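Local structure of nucleocapsid protein CP17 (Extra small virus, 6JJA) at residues 55-60 with 77-82; 63-68 with 155-160; 83-88 with 167-172. The protein probably encloses the viral genome as the calcium-binding jelly-roll coat protein of a sixty-subunit, T=1 icosahedral particle. All blocks are in the same frame, centred on the assembly; numbering follows the deposited sequence.

Contact 1: 55-60 with 77-82; sequences TWIDID and RNRITK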
ATOM      1  N   THR A  55     -24.037  55.562 -21.775  1.00 28.35           N
ATOM      2  CA  THR A  55     -24.896  55.782 -20.628  1.00 28.35           C
ATOM      3  C   THR A  55     -26.341  55.861 -21.092  1.00 28.35           C
ATOM      4  O   THR A  55     -26.623  56.301 -22.208  1.00 28.35           O
ATOM      5  CB  THR A  55     -24.485  57.058 -19.873  1.00 28.35           C
ATOM      6  OG1 THR A  55     -25.102  57.087 -18.578  1.00 28.35           O
ATOM      7  CG2 THR A  55     -24.882  58.289 -20.629  1.00 28.35           C
ATOM      8  N   TRP A  56     -27.247  55.416 -20.230  1.00 27.23           N
ATOM      9  CA  TRP A  56     -28.673  55.553 -20.477  1.00 27.23           C
ATOM     10  C   TRP A  56     -29.118  56.992 -20.306  1.00 27.23           C
ATOM     11  O   TRP A  56     -28.570  57.740 -19.496  1.00 27.23           O
ATOM     12  CB  TRP A  56     -29.473  54.671 -19.530  1.00 27.23           C
ATOM     13  CG  TRP A  56     -29.212  53.227 -19.662  1.00 27.23           C
ATOM     14  CD1 TRP A  56     -28.239  52.519 -19.048  1.00 27.23           C
ATOM     15  CD2 TRP A  56     -29.943  52.297 -20.453  1.00 27.23           C
ATOM     16  NE1 TRP A  56     -28.307  51.209 -19.410  1.00 27.23           N
ATOM     17  CE2 TRP A  56     -29.349  51.045 -20.279  1.00 27.23           C
ATOM     18  CE3 TRP A  56     -31.039  52.403 -21.304  1.00 27.23           C
ATOM     19  CZ2 TRP A  56     -29.810  49.915 -20.914  1.00 27.23           C
ATOM     20  CZ3 TRP A  56     -31.493  51.279 -21.930  1.00 27.23           C
ATOM     21  CH2 TRP A  56     -30.886  50.056 -21.737  1.00 27.23           C
ATOM     22  N   ILE A  57     -30.144  57.367 -21.062  1.00 30.46           N
ATOM     23  CA  ILE A  57     -30.722  58.694 -21.004  1.00 30.46           C
ATOM     24  C   ILE A  57     -32.236  58.557 -20.925  1.00 30.46           C
ATOM     25  O   ILE A  57     -32.800  57.486 -21.139  1.00 30.46           O
ATOM     26  CB  ILE A  57     -30.303  59.566 -22.198  1.00 30.46           C
ATOM     27  CG1 ILE A  57     -30.802  58.981 -23.506  1.00 30.46           C
ATOM     28  CG2 ILE A  57     -28.832  59.649 -22.258  1.00 30.46           C
ATOM     29  CD1 ILE A  57     -30.731  59.920 -24.639  1.00 30.46           C
ATOM     30  N   ASP A  58     -32.889  59.669 -20.607  1.00 35.02           N
ATOM     31  CA  ASP A  58     -34.336  59.750 -20.531  1.00 35.02           C
ATOM     32  C   ASP A  58     -34.806  60.885 -21.419  1.00 35.02           C
ATOM     33  O   ASP A  58     -34.207  61.963 -21.419  1.00 35.02           O
ATOM     34  CB  ASP A  58     -34.803  59.970 -19.096  1.00 35.02           C
ATOM     35  CG  ASP A  58     -34.512  61.366 -18.590  1.00 35.02           C
ATOM     36  OD1 ASP A  58     -33.404  61.874 -18.856  1.00 35.02           O
ATOM     37  OD2 ASP A  58     -35.386  61.956 -17.924  1.00 35.02           O
ATOM     38  N   ILE A  59     -35.873  60.647 -22.168  1.00 36.70           N
ATOM     39  CA  ILE A  59     -36.367  61.587 -23.162  1.00 36.70           C
ATOM     40  C   ILE A  59     -37.753  62.064 -22.752  1.00 36.70           C
ATOM     41  O   ILE A  59     -38.574  61.276 -22.267  1.00 36.70           O
ATOM     42  CB  ILE A  59     -36.364  60.932 -24.554  1.00 36.70           C
ATOM     43  CG1 ILE A  59     -34.968  60.381 -24.841  1.00 36.70           C
ATOM     44  CG2 ILE A  59     -36.721  61.925 -25.612  1.00 36.70           C
ATOM     45  CD1 ILE A  59     -34.896  59.404 -25.929  1.00 36.70           C
ATOM     46  N   ASP A  60     -38.012  63.359 -22.957  1.00 44.74           N
ATOM     47  CA  ASP A  60     -39.160  64.017 -22.341  1.00 44.74           C
ATOM     48  C   ASP A  60     -40.477  63.549 -22.943  1.00 44.74           C
ATOM     49  O   ASP A  60     -41.397  63.162 -22.215  1.00 44.74           O
ATOM     50  CB  ASP A  60     -39.035  65.540 -22.475  1.00 44.74           C
ATOM     51  CG  ASP A  60     -38.889  65.993 -23.915  1.00 44.74           C
ATOM     52  OD1 ASP A  60     -39.054  65.154 -24.824  1.00 44.74           O
ATOM     53  OD2 ASP A  60     -38.611  67.187 -24.138  1.00 44.74           O
ATOM     54  N   ARG A  77     -30.382  64.149 -29.571  1.00 33.48           N
ATOM     55  CA  ARG A  77     -29.310  65.132 -29.522  1.00 33.48           C
ATOM     56  C   ARG A  77     -29.564  66.185 -28.454  1.00 33.48           C
ATOM     57  O   ARG A  77     -28.670  66.498 -27.662  1.00 33.48           O
ATOM     58  CB  ARG A  77     -29.152  65.784 -30.883  1.00 33.48           C
ATOM     59  CG  ARG A  77     -27.756  66.227 -31.187  1.00 33.48           C
ATOM     60  CD  ARG A  77     -27.662  66.832 -32.543  1.00 33.48           C
ATOM     61  NE  ARG A  77     -27.604  65.828 -33.589  1.00 33.48           N
ATOM     62  CZ  ARG A  77     -28.339  65.838 -34.690  1.00 33.48           C
ATOM     63  NH1 ARG A  77     -29.209  66.800 -34.929  1.00 33.48           N
ATOM     64  NH2 ARG A  77     -28.194  64.871 -35.566  1.00 33.48           N
ATOM     65  N   ASN A  78     -30.765  66.755 -28.426  1.00 34.98           N
ATOM     66  CA  ASN A  78     -31.095  67.759 -27.427  1.00 34.98           C
ATOM     67  C   ASN A  78     -31.074  67.179 -26.023  1.00 34.98           C
ATOM     68  O   ASN A  78     -30.751  67.891 -25.069  1.00 34.98           O
ATOM     69  CB  ASN A  78     -32.457  68.362 -27.732  1.00 34.98           C
ATOM     70  CG  ASN A  78     -32.418  69.322 -28.895  1.00 34.98           C
ATOM     71  OD1 ASN A  78     -32.638  68.937 -30.041  1.00 34.98           O
ATOM     72  ND2 ASN A  78     -32.135  70.584 -28.606  1.00 34.98           N
ATOM     73  N   ARG A  79     -31.418  65.903 -25.873  1.00 33.18           N
ATOM     74  CA  ARG A  79     -31.343  65.280 -24.559  1.00 33.18           C
ATOM     75  C   ARG A  79     -29.907  64.931 -24.187  1.00 33.18           C
ATOM     76  O   ARG A  79     -29.599  64.742 -23.008  1.00 33.18           O
ATOM     77  CB  ARG A  79     -32.223  64.038 -24.521  1.00 33.18           C
ATOM     78  CG  ARG A  79     -32.091  63.190 -23.283  1.00 33.18           C
ATOM     79  CD  ARG A  79     -32.376  63.937 -22.007  1.00 33.18           C
ATOM     80  NE  ARG A  79     -32.154  63.091 -20.846  1.00 33.18           N
ATOM     81  CZ  ARG A  79     -30.965  62.841 -20.318  1.00 33.18           C
ATOM     82  NH1 ARG A  79     -29.876  63.377 -20.846  1.00 33.18           N
ATOM     83  NH2 ARG A  79     -30.862  62.054 -19.261  1.00 33.18           N
ATOM     84  N   ILE A  80     -29.028  64.828 -25.179  1.00 31.55           N
ATOM     85  CA  ILE A  80     -27.626  64.537 -24.924  1.00 31.55           C
ATOM     86  C   ILE A  80     -26.820  65.804 -24.698  1.00 31.55           C
ATOM     87  O   ILE A  80     -25.724  65.744 -24.132  1.00 31.55           O
ATOM     88  CB  ILE A  80     -27.069  63.709 -26.086  1.00 31.55           C
ATOM     89  CG1 ILE A  80     -27.519  62.270 -25.940  1.00 31.55           C
ATOM     90  CG2 ILE A  80     -25.592  63.750 -26.105  1.00 31.55           C
ATOM     91  CD1 ILE A  80     -27.492  61.525 -27.177  1.00 31.55           C
ATOM     92  N   THR A  81     -27.335  66.951 -25.125  1.00 33.95           N
ATOM     93  CA  THR A  81     -26.706  68.213 -24.797  1.00 33.95           C
ATOM     94  C   THR A  81     -26.819  68.534 -23.318  1.00 33.95           C
ATOM     95  O   THR A  81     -26.050  69.354 -22.807  1.00 33.95           O
ATOM     96  CB  THR A  81     -27.333  69.332 -25.608  1.00 33.95           C
ATOM     97  OG1 THR A  81     -28.724  69.414 -25.301  1.00 33.95           O
ATOM     98  CG2 THR A  81     -27.171  69.054 -27.055  1.00 33.95           C
ATOM     99  N   LYS A  82     -27.770  67.917 -22.631  1.00 35.14           N
ATOM    100  CA  LYS A  82     -27.964  68.107 -21.209  1.00 35.14           C
ATOM    101  C   LYS A  82     -27.031  67.250 -20.380  1.00 35.14           C
ATOM    102  O   LYS A  82     -27.023  67.369 -19.151  1.00 35.14           O
ATOM    103  CB  LYS A  82     -29.407  67.796 -20.847  1.00 35.14           C
ATOM    104  CG  LYS A  82     -30.392  68.736 -21.465  1.00 35.14           C
ATOM    105  CD  LYS A  82     -31.789  68.203 -21.344  1.00 35.14           C
ATOM    106  CE  LYS A  82     -32.793  69.185 -21.897  1.00 35.14           C
ATOM    107  NZ  LYS A  82     -32.805  70.444 -21.109  1.00 35.14           N
TER
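R79 meets D58 by sending CG anti to its backbone N (chi1 172°) and then bending the chain at chi2, while D58 holds its CG between its own backbone N and carbonyl carbon. The two side chains cross at about a right angle. The contact fastens helix 73-80 to strand 52-59, strand B of the viral jelly roll, which pairs through the backbones of T55 and I57 with strand 162-171. The guanidinium grips side-on: NE and NH2 both donate to one oxygen, OD1 of D58, and the NH2 to OD1 distance is 2.6 Å. OD1 lies near the guanidinium plane, but the carboxylate itself is turned 81° from that plane; NE meets OD1 from above the carboxylate plane (39° out of it), NH2 nearly along the C-O bond. Two donors on one oxygen would limit rotation of the guanidinium. The carbonyl O of D58 also lies near NE, but it is modelled too close to R79 for that bond to be trusted. I57 lays an apolar, branched chain over the flat guanidinium face, its CB 3.8 Å above the centre, and leaves the edge to D58. At the subunit boundary R79 touches V47 of one neighbouring subunit and D58 touches V118 of another. On the apolar side of the contact, I57 CD1 lies 3.8 Å from R79 CG and 4.2 Å from I80 CG1.

Contact 2: 63-68 with 155-160; sequences SEESGI and TAKDPV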
ATOM      1  N   SER A  63     -46.518  65.625 -24.610  1.00 52.45           N
ATOM      2  CA  SER A  63     -47.764  64.925 -24.882  1.00 52.45           C
ATOM      3  C   SER A  63     -48.224  65.141 -26.317  1.00 52.45           C
ATOM      4  O   SER A  63     -48.083  66.225 -26.888  1.00 52.45           O
ATOM      5  CB  SER A  63     -48.859  65.391 -23.925  1.00 52.45           C
ATOM      6  OG  SER A  63     -49.255  66.719 -24.216  1.00 52.45           O
ATOM      7  N   GLU A  64     -48.787  64.084 -26.897  1.00 53.20           N
ATOM      8  CA  GLU A  64     -49.311  64.099 -28.252  1.00 53.20           C
ATOM      9  C   GLU A  64     -50.701  63.487 -28.253  1.00 53.20           C
ATOM     10  O   GLU A  64     -50.917  62.410 -27.686  1.00 53.20           O
ATOM     11  CB  GLU A  64     -48.409  63.325 -29.212  1.00 53.20           C
ATOM     12  CG  GLU A  64     -46.981  63.831 -29.295  1.00 53.20           C
ATOM     13  CD  GLU A  64     -46.896  65.329 -29.476  1.00 53.20           C
ATOM     14  OE1 GLU A  64     -46.116  65.972 -28.742  1.00 53.20           O
ATOM     15  OE2 GLU A  64     -47.600  65.867 -30.355  1.00 53.20           O
ATOM     16  N   GLU A  65     -51.645  64.173 -28.895  1.00 58.26           N
ATOM     17  CA  GLU A  65     -53.022  63.704 -28.898  1.00 58.26           C
ATOM     18  C   GLU A  65     -53.256  62.635 -29.950  1.00 58.26           C
ATOM     19  O   GLU A  65     -54.202  61.852 -29.826  1.00 58.26           O
ATOM     20  CB  GLU A  65     -53.967  64.879 -29.116  1.00 58.26           C
ATOM     21  CG  GLU A  65     -53.847  65.947 -28.045  1.00 58.26           C
ATOM     22  CD  GLU A  65     -54.175  65.429 -26.664  1.00 58.26           C
ATOM     23  OE1 GLU A  65     -55.051  64.544 -26.551  1.00 58.26           O
ATOM     24  OE2 GLU A  65     -53.547  65.895 -25.692  1.00 58.26           O
ATOM     25  N   SER A  66     -52.416  62.592 -30.984  1.00 53.95           N
ATOM     26  CA  SER A  66     -52.475  61.503 -31.949  1.00 53.95           C
ATOM     27  C   SER A  66     -52.204  60.155 -31.300  1.00 53.95           C
ATOM     28  O   SER A  66     -52.616  59.120 -31.831  1.00 53.95           O
ATOM     29  CB  SER A  66     -51.464  61.754 -33.062  1.00 53.95           C
ATOM     30  OG  SER A  66     -51.427  60.675 -33.974  1.00 53.95           O
ATOM     31  N   GLY A  67     -51.530  60.144 -30.155  1.00 51.05           N
ATOM     32  CA  GLY A  67     -51.063  58.922 -29.552  1.00 51.05           C
ATOM     33  C   GLY A  67     -49.757  58.400 -30.106  1.00 51.05           C
ATOM     34  O   GLY A  67     -49.322  57.317 -29.701  1.00 51.05           O
ATOM     35  N   ILE A  68     -49.117  59.134 -31.007  1.00 47.38           N
ATOM     36  CA  ILE A  68     -47.904  58.690 -31.680  1.00 47.38           C
ATOM     37  C   ILE A  68     -46.782  59.643 -31.312  1.00 47.38           C
ATOM     38  O   ILE A  68     -46.891  60.855 -31.525  1.00 47.38           O
ATOM     39  CB  ILE A  68     -48.091  58.623 -33.199  1.00 47.38           C
ATOM     40  CG1 ILE A  68     -49.245  57.701 -33.554  1.00 47.38           C
ATOM     41  CG2 ILE A  68     -46.839  58.125 -33.854  1.00 47.38           C
ATOM     42  CD1 ILE A  68     -49.829  57.984 -34.885  1.00 47.38           C
ATOM     43  N   THR A 155     -52.227  54.208 -27.588  1.00 53.97           N
ATOM     44  CA  THR A 155     -53.608  54.580 -27.834  1.00 53.97           C
ATOM     45  C   THR A 155     -53.825  56.034 -27.446  1.00 53.97           C
ATOM     46  O   THR A 155     -53.271  56.529 -26.465  1.00 53.97           O
ATOM     47  CB  THR A 155     -54.550  53.677 -27.046  1.00 53.97           C
ATOM     48  OG1 THR A 155     -54.549  52.362 -27.618  1.00 53.97           O
ATOM     49  CG2 THR A 155     -55.954  54.229 -27.067  1.00 53.97           C
ATOM     50  N   ALA A 156     -54.627  56.733 -28.242  1.00 56.66           N
ATOM     51  CA  ALA A 156     -54.910  58.128 -27.954  1.00 56.66           C
ATOM     52  C   ALA A 156     -55.593  58.256 -26.602  1.00 56.66           C
ATOM     53  O   ALA A 156     -56.212  57.313 -26.107  1.00 56.66           O
ATOM     54  CB  ALA A 156     -55.783  58.726 -29.047  1.00 56.66           C
ATOM     55  N   LYS A 157     -55.465  59.434 -25.996  1.00 59.39           N
ATOM     56  CA  LYS A 157     -56.013  59.687 -24.667  1.00 59.39           C
ATOM     57  C   LYS A 157     -55.328  58.798 -23.635  1.00 59.39           C
ATOM     58  O   LYS A 157     -55.968  58.197 -22.770  1.00 59.39           O
ATOM     59  CB  LYS A 157     -57.529  59.480 -24.644  1.00 59.39           C
ATOM     60  CG  LYS A 157     -58.304  60.351 -25.611  1.00 59.39           C
ATOM     61  CD  LYS A 157     -58.319  61.804 -25.181  1.00 59.39           C
ATOM     62  CE  LYS A 157     -57.232  62.622 -25.867  1.00 59.39           C
ATOM     63  NZ  LYS A 157     -57.363  64.063 -25.561  1.00 59.39           N
ATOM     64  N   ASP A 158     -54.011  58.712 -23.737  1.00 54.52           N
ATOM     65  CA  ASP A 158     -53.197  57.918 -22.838  1.00 54.52           C
ATOM     66  C   ASP A 158     -52.071  58.771 -22.281  1.00 54.52           C
ATOM     67  O   ASP A 158     -51.702  59.793 -22.872  1.00 54.52           O
ATOM     68  CB  ASP A 158     -52.601  56.706 -23.559  1.00 54.52           C
ATOM     69  CG  ASP A 158     -53.562  55.550 -23.649  1.00 54.52           C
ATOM     70  OD1 ASP A 158     -54.789  55.788 -23.626  1.00 54.52           O
ATOM     71  OD2 ASP A 158     -53.090  54.402 -23.761  1.00 54.52           O
ATOM     72  N   PRO A 159     -51.496  58.383 -21.149  1.00 49.92           N
ATOM     73  CA  PRO A 159     -50.346  59.117 -20.633  1.00 49.92           C
ATOM     74  C   PRO A 159     -49.161  59.007 -21.573  1.00 49.92           C
ATOM     75  O   PRO A 159     -49.130  58.191 -22.495  1.00 49.92           O
ATOM     76  CB  PRO A 159     -50.056  58.434 -19.293  1.00 49.92           C
ATOM     77  CG  PRO A 159     -51.282  57.702 -18.956  1.00 49.92           C
ATOM     78  CD  PRO A 159     -51.900  57.304 -20.239  1.00 49.92           C
ATOM     79  N   VAL A 160     -48.181  59.859 -21.332  1.00 46.51           N
ATOM     80  CA  VAL A 160     -46.971  59.855 -22.156  1.00 46.51           C
ATOM     81  C   VAL A 160     -46.099  58.674 -21.755  1.00 46.51           C
ATOM     82  O   VAL A 160     -45.960  58.392 -20.552  1.00 46.51           O
ATOM     83  CB  VAL A 160     -46.223  61.171 -21.999  1.00 46.51           C
ATOM     84  CG1 VAL A 160     -45.080  61.239 -22.954  1.00 46.51           C
ATOM     85  CG2 VAL A 160     -47.158  62.323 -22.233  1.00 46.51           C
TER
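E65 OE1 takes a hydrogen bond from K157 NZ at 2.6 Å, the charged link of this contact. The ammonium approaches on the syn side of the carboxylate, 33° out of its plane. Both chains curl: E65 bends at chi2, and K157, whose CB points away from the facing loop, bends at chi2 and chi3, and its NZ lies back beside E65. The loops are BC (63-68) and HI (155-160) of the jelly roll, each passing from one four-stranded sheet to the other at the same end of the barrel. Further along the loops the backbones come close, with G67 CA 4.2 Å from A156 CA. Glycine suits the positive phi, where a side chain would crowd the carbonyl O before it, and lets the backbones approach. Alanine is small enough to tuck its CB 3.6 Å from the carbonyl O of E65. At the far end V160 CG2 rests 3.8 Å from S63 CA, and V160 also packs on L61. P159 leans on Y104 and on D103 of a neighbouring subunit. A lysine-glutamate pair at the surface is probably screened by water, so it would add modestly to the backbone approach at G67, which T154 backs with backbone hydrogen bonding.

Contact 3: 83-88 with 167-172; sequences LGPSKP and VTYWDS. With CA (calcium ion), chain B.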
ATOM      1  N   LEU A  83     -26.255  66.393 -21.022  1.00 32.35           N
ATOM      2  CA  LEU A  83     -25.205  65.643 -20.363  1.00 32.35           C
ATOM      3  C   LEU A  83     -23.854  66.332 -20.459  1.00 32.35           C
ATOM      4  O   LEU A  83     -22.898  65.880 -19.824  1.00 32.35           O
ATOM      5  CB  LEU A  83     -25.117  64.247 -20.960  1.00 32.35           C
ATOM      6  CG  LEU A  83     -26.393  63.417 -20.960  1.00 32.35           C
ATOM      7  CD1 LEU A  83     -26.245  62.309 -21.935  1.00 32.35           C
ATOM      8  CD2 LEU A  83     -26.702  62.861 -19.613  1.00 32.35           C
ATOM      9  N   GLY A  84     -23.760  67.412 -21.234  1.00 34.68           N
ATOM     10  CA  GLY A  84     -22.605  68.271 -21.233  1.00 34.68           C
ATOM     11  C   GLY A  84     -22.163  68.776 -22.587  1.00 34.68           C
ATOM     12  O   GLY A  84     -21.818  69.951 -22.740  1.00 34.68           O
ATOM     13  N   PRO A  85     -22.179  67.922 -23.608  1.00 33.66           N
ATOM     14  CA  PRO A  85     -21.712  68.364 -24.924  1.00 33.66           C
ATOM     15  C   PRO A  85     -22.686  69.326 -25.582  1.00 33.66           C
ATOM     16  O   PRO A  85     -23.895  69.261 -25.369  1.00 33.66           O
ATOM     17  CB  PRO A  85     -21.587  67.059 -25.711  1.00 33.66           C
ATOM     18  CG  PRO A  85     -21.432  66.028 -24.705  1.00 33.66           C
ATOM     19  CD  PRO A  85     -22.265  66.461 -23.544  1.00 33.66           C
ATOM     20  N   SER A  86     -22.139  70.238 -26.380  1.00 37.44           N
ATOM     21  CA  SER A  86     -22.957  71.236 -27.057  1.00 37.44           C
ATOM     22  C   SER A  86     -23.338  70.782 -28.453  1.00 37.44           C
ATOM     23  O   SER A  86     -24.473  70.994 -28.892  1.00 37.44           O
ATOM     24  CB  SER A  86     -22.208  72.562 -27.132  1.00 37.44           C
ATOM     25  OG  SER A  86     -22.876  73.469 -27.987  1.00 37.44           O
ATOM     26  N   LYS A  87     -22.398  70.171 -29.163  1.00 37.32           N
ATOM     27  CA  LYS A  87     -22.605  69.678 -30.517  1.00 37.32           C
ATOM     28  C   LYS A  87     -22.154  68.228 -30.518  1.00 37.32           C
ATOM     29  O   LYS A  87     -21.028  67.908 -30.920  1.00 37.32           O
ATOM     30  CB  LYS A  87     -21.856  70.533 -31.531  1.00 37.32           C
ATOM     31  CG  LYS A  87     -22.618  71.763 -31.933  1.00 37.32           C
ATOM     32  CD  LYS A  87     -21.759  72.743 -32.668  1.00 37.32           C
ATOM     33  CE  LYS A  87     -22.456  74.077 -32.785  1.00 37.32           C
ATOM     34  NZ  LYS A  87     -21.566  75.123 -33.336  1.00 37.32           N
ATOM     35  N   PRO A  88     -23.007  67.325 -30.055  1.00 32.90           N
ATOM     36  CA  PRO A  88     -22.602  65.937 -29.857  1.00 32.90           C
ATOM     37  C   PRO A  88     -22.805  65.036 -31.060  1.00 32.90           C
ATOM     38  O   PRO A  88     -23.698  65.218 -31.887  1.00 32.90           O
ATOM     39  CB  PRO A  88     -23.508  65.492 -28.707  1.00 32.90           C
ATOM     40  CG  PRO A  88     -24.685  66.278 -28.852  1.00 32.90           C
ATOM     41  CD  PRO A  88     -24.291  67.602 -29.405  1.00 32.90           C
ATOM     42  N   VAL A 167     -26.874  55.229 -25.253  1.00 28.18           N
ATOM     43  CA  VAL A 167     -26.180  55.944 -26.302  1.00 28.18           C
ATOM     44  C   VAL A 167     -24.697  55.963 -25.983  1.00 28.18           C
ATOM     45  O   VAL A 167     -24.290  55.819 -24.829  1.00 28.18           O
ATOM     46  CB  VAL A 167     -26.734  57.368 -26.455  1.00 28.18           C
ATOM     47  CG1 VAL A 167     -28.131  57.316 -26.973  1.00 28.18           C
ATOM     48  CG2 VAL A 167     -26.670  58.078 -25.148  1.00 28.18           C
ATOM     49  N   THR A 168     -23.895  56.136 -27.016  1.00 28.78           N
ATOM     50  CA  THR A 168     -22.468  56.378 -26.893  1.00 28.78           C
ATOM     51  C   THR A 168     -22.231  57.732 -27.534  1.00 28.78           C
ATOM     52  O   THR A 168     -22.114  57.836 -28.754  1.00 28.78           O
ATOM     53  CB  THR A 168     -21.652  55.283 -27.567  1.00 28.78           C
ATOM     54  OG1 THR A 168     -22.272  54.013 -27.349  1.00 28.78           O
ATOM     55  CG2 THR A 168     -20.255  55.230 -27.027  1.00 28.78           C
ATOM     56  N   TYR A 169     -22.172  58.769 -26.715  1.00 28.77           N
ATOM     57  CA  TYR A 169     -22.023  60.125 -27.195  1.00 28.77           C
ATOM     58  C   TYR A 169     -20.587  60.584 -27.021  1.00 28.77           C
ATOM     59  O   TYR A 169     -19.826  60.040 -26.218  1.00 28.77           O
ATOM     60  CB  TYR A 169     -22.989  61.082 -26.486  1.00 28.77           C
ATOM     61  CG  TYR A 169     -22.756  61.277 -25.015  1.00 28.77           C
ATOM     62  CD1 TYR A 169     -23.155  60.324 -24.103  1.00 28.77           C
ATOM     63  CD2 TYR A 169     -22.162  62.423 -24.539  1.00 28.77           C
ATOM     64  CE1 TYR A 169     -22.949  60.497 -22.777  1.00 28.77           C
ATOM     65  CE2 TYR A 169     -21.953  62.602 -23.211  1.00 28.77           C
ATOM     66  CZ  TYR A 169     -22.346  61.641 -22.330  1.00 28.77           C
ATOM     67  OH  TYR A 169     -22.130  61.838 -20.990  1.00 28.77           O
ATOM     68  N   TRP A 170     -20.223  61.590 -27.805  1.00 28.88           N
ATOM     69  CA  TRP A 170     -18.899  62.171 -27.744  1.00 28.88           C
ATOM     70  C   TRP A 170     -18.955  63.534 -28.408  1.00 28.88           C
ATOM     71  O   TRP A 170     -19.841  63.818 -29.214  1.00 28.88           O
ATOM     72  CB  TRP A 170     -17.842  61.271 -28.393  1.00 28.88           C
ATOM     73  CG  TRP A 170     -17.961  61.076 -29.857  1.00 28.88           C
ATOM     74  CD1 TRP A 170     -17.380  61.821 -30.822  1.00 28.88           C
ATOM     75  CD2 TRP A 170     -18.690  60.051 -30.531  1.00 28.88           C
ATOM     76  NE1 TRP A 170     -17.711  61.345 -32.052  1.00 28.88           N
ATOM     77  CE2 TRP A 170     -18.513  60.251 -31.898  1.00 28.88           C
ATOM     78  CE3 TRP A 170     -19.480  58.991 -30.109  1.00 28.88           C
ATOM     79  CZ2 TRP A 170     -19.100  59.440 -32.841  1.00 28.88           C
ATOM     80  CZ3 TRP A 170     -20.050  58.199 -31.033  1.00 28.88           C
ATOM     81  CH2 TRP A 170     -19.865  58.419 -32.388  1.00 28.88           C
ATOM     82  N   ASP A 171     -18.016  64.381 -28.021  1.00 32.92           N
ATOM     83  CA  ASP A 171     -17.901  65.706 -28.602  1.00 32.92           C
ATOM     84  C   ASP A 171     -17.476  65.606 -30.057  1.00 32.92           C
ATOM     85  O   ASP A 171     -16.705  64.727 -30.438  1.00 32.92           O
ATOM     86  CB  ASP A 171     -16.889  66.521 -27.804  1.00 32.92           C
ATOM     87  CG  ASP A 171     -16.950  67.998 -28.099  1.00 32.92           C
ATOM     88  OD1 ASP A 171     -18.025  68.482 -28.499  1.00 32.92           O
ATOM     89  OD2 ASP A 171     -15.910  68.671 -27.911  1.00 32.92           O
ATOM     90  N   SER A 172     -17.995  66.511 -30.872  1.00 34.88           N
ATOM     91  CA  SER A 172     -17.597  66.603 -32.264  1.00 34.88           C
ATOM     92  C   SER A 172     -16.502  67.627 -32.501  1.00 34.88           C
ATOM     93  O   SER A 172     -15.669  67.432 -33.390  1.00 34.88           O
ATOM     94  CB  SER A 172     -18.804  66.960 -33.126  1.00 34.88           C
ATOM     95  OG  SER A 172     -19.449  68.111 -32.643  1.00 34.88           O
TER
HETATM   96 CA    CA B 201     -13.602  68.449 -28.306  1.00 35.00          CA
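P88 pairs with D171 in the beta sheet while the D171 carboxylate binds a calcium ion, OD2 standing 2.4 Å from the metal. With CG anti to the backbone N (chi1 -165°), the acid reaches the site that N50 OD1 and E173 O share; aspartate offers a charged oxygen on a short arm. The pair is antiparallel and non-hydrogen-bonded, CA atoms 4.9 Å apart, so a proline, lacking an N-H, costs no bond to this partner. P88 CA makes a C-H contact with W170 O at 3.5 Å. Just beyond, S172 N donates weakly to K87 O, and S172 OG also points at that carbonyl, though modelled too near for its length to count. Here the CD loop of the jelly roll runs into strand D, alongside strand I. Y169 faces this loop: L83 CD1 sits over one ring face, 4.2 Å from the centroid and shifted toward the rim, a CH-pi contact, while P85 CG meets the ring edge, 3.7 Å from CD2. The tyrosine offers leucine a face and proline an edge; I80 packs on it too. W170 points away, its indole against I115 of another subunit, and D171 touches G84 of a neighbouring subunit.

Overall arrangement
Contacts 1 and 3 are neighbours, their centres about 10 Å apart, and both use the sheet in which strands 52-59 and 162-171 lie side by side; I57 of the first packs on L83 of the second. Contact 2 lies about 21 Å from contact 1 and about 30 Å from contact 3 between centres, at an end of the barrel away from the calcium site of D171. Along the chain contact 1 closes before contact 3 opens, whereas contact 2 interleaves with both. The C-to-D connection, with helix 73-80, packs on strands 52-59 and 162-171 near that calcium site and a neighbouring subunit, while the BC and HI loops join at the far end.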